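Local coordinates for ESAT-6-like protein SAG1039 (Streptococcus agalactiae serogroup V, PDB 3GWK) that forms a homodimeric four-helix bundle of the WXG100 family and is probably, as in its ESAT-6 relatives, a small secreted protein, at residues K19-A22 against G23-V27. Numbering follows the deposited sequence.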
loop_
_atom_site.group_PDB
_atom_site.type_symbol
_atom_site.label_atom_id
_atom_site.label_comp_id
_atom_site.label_asym_id
_atom_site.label_seq_id
_atom_site.Cartn_x
_atom_site.Cartn_y
_atom_site.Cartn_z
ATOM N N LYS A 19 -1.607 -1.018 14.227
ATOM C CA LYS A 19 -0.631 -0.969 13.109
ATOM C C LYS A 19 -1.342 -1.400 11.811
ATOM O O LYS A 19 -1.051 -0.899 10.723
ATOM C CB LYS A 19 0.569 -1.858 13.427
ATOM C CG LYS A 19 1.320 -1.455 14.709
ATOM C CD LYS A 19 2.361 -2.480 15.153
ATOM C CE LYS A 19 2.636 -2.290 16.651
ATOM N NZ LYS A 19 3.637 -3.299 17.149
ATOM N N TYR A 20 -2.203 -2.442 11.910
ATOM C CA TYR A 20 -2.866 -2.941 10.730
ATOM C C TYR A 20 -3.891 -1.950 10.200
ATOM O O TYR A 20 -3.962 -1.723 8.979
ATOM C CB TYR A 20 -3.535 -4.302 10.996
ATOM C CG TYR A 20 -2.550 -5.443 11.108
ATOM C CD1 TYR A 20 -1.962 -5.747 12.303
ATOM C CD2 TYR A 20 -2.237 -6.213 10.009
ATOM C CE1 TYR A 20 -1.013 -6.805 12.408
ATOM C CE2 TYR A 20 -1.283 -7.271 10.102
ATOM C CZ TYR A 20 -0.709 -7.523 11.287
ATOM O OH TYR A 20 0.190 -8.530 11.394
ATOM N N THR A 21 -4.658 -1.335 11.088
ATOM C CA THR A 21 -5.642 -0.414 10.559
ATOM C C THR A 21 -4.940 0.853 9.967
ATOM O O THR A 21 -5.370 1.386 8.945
ATOM C CB THR A 21 -6.703 -0.015 11.590
ATOM O OG1 THR A 21 -7.763 0.657 10.945
ATOM C CG2 THR A 21 -6.218 0.767 12.740
ATOM N N ALA A 22 -3.900 1.345 10.658
ATOM C CA ALA A 22 -3.205 2.482 10.120
ATOM C C ALA A 22 -2.600 2.132 8.752
ATOM O O ALA A 22 -2.651 2.937 7.811
ATOM C CB ALA A 22 -2.095 2.910 11.064
ATOM N N GLY A 23 -2.018 0.940 8.609
ATOM C CA GLY A 23 -1.443 0.565 7.304
ATOM C C GLY A 23 -2.503 0.407 6.258
ATOM O O GLY A 23 -2.302 0.782 5.105
ATOM N N SER A 24 -3.669 -0.152 6.603
ATOM C CA SER A 24 -4.775 -0.267 5.667
ATOM C C SER A 24 -5.132 1.109 5.115
ATOM O O SER A 24 -5.285 1.315 3.894
ATOM C CB SER A 24 -5.971 -0.890 6.365
ATOM O OG SER A 24 -7.085 -0.951 5.488
ATOM N N GLN A 25 -5.295 2.067 6.027
ATOM C CA GLN A 25 -5.676 3.398 5.606
ATOM C C GLN A 25 -4.611 4.045 4.689
ATOM O O GLN A 25 -4.913 4.750 3.713
ATOM C CB GLN A 25 -5.939 4.242 6.821
ATOM C CG GLN A 25 -7.185 3.777 7.606
ATOM C CD GLN A 25 -7.272 4.461 8.941
ATOM O OE1 GLN A 25 -7.266 5.676 9.020
ATOM N NE2 GLN A 25 -7.325 3.674 10.022
ATOM N N GLN A 26 -3.346 3.849 5.061
ATOM C CA GLN A 26 -2.239 4.448 4.279
ATOM C C GLN A 26 -2.196 3.869 2.863
ATOM O O GLN A 26 -2.032 4.584 1.886
ATOM C CB GLN A 26 -0.958 4.230 4.989
ATOM C CG GLN A 26 -0.684 5.133 6.176
ATOM C CD GLN A 26 0.619 4.629 6.886
ATOM O OE1 GLN A 26 0.625 3.548 7.499
ATOM N NE2 GLN A 26 1.681 5.410 6.791
ATOM N N VAL A 27 -2.377 2.553 2.739
ATOM C CA VAL A 27 -2.381 1.892 1.430
ATOM C C VAL A 27 -3.560 2.424 0.581
ATOM O O VAL A 27 -3.389 2.738 -0.609
ATOM C CB VAL A 27 -2.457 0.336 1.623
ATOM C CG1 VAL A 27 -2.705 -0.397 0.294
ATOM C CG2 VAL A 27 -1.160 -0.186 2.249
#
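Gln25 lays its extended side chain back along the helix, side by side with Thr21 one turn earlier, and the two point in the same direction. Its CG sits anti to the carbonyl carbon (chi1 -67°), which sends the chain toward Thr21; the terminal rotation of the amide (chi3 55°) then presents NE2, with OE1 pointing away, at 3.2 Å from Thr21 OG1. The hydroxyl lies almost in the plane of that amide, and the N-H...O angle is 145°. A second, weak bond runs from Gln25 NE2 to Thr21 O, so this carbonyl receives both the side-chain amide and, at 3.0 Å, the backbone Gln25 N. Along the way the aliphatic part of Gln25 rests on the same oxygen, with CG 3.3 Å from Thr21 O. Thr21 OG1 also hydrogen-bonds to Glu72 on helix 51-95, linking the glutamine to the other helix of the hairpin, and Ser24 OG hydrogen-bonds to Ala68 O there. Gln26 likewise runs back along the helix, but past Ala22, its CG 3.4 Å from Ala22 O. Backbone bonds from Gly23, Ser24, Gln25 and Gln26 N to the carbonyls four residues earlier keep the helix regular, that from Ser24 N to Tyr20 O being 2.9 Å. With Gln26 packed on Val30, Lys19 NZ salt-bridged to Glu37 and Tyr20 OH hydrogen-bonded to Gln38, all three of the second subunit, this part of helix 10-44 belongs to the dimeric four-helix bundle of a WXG100 protein.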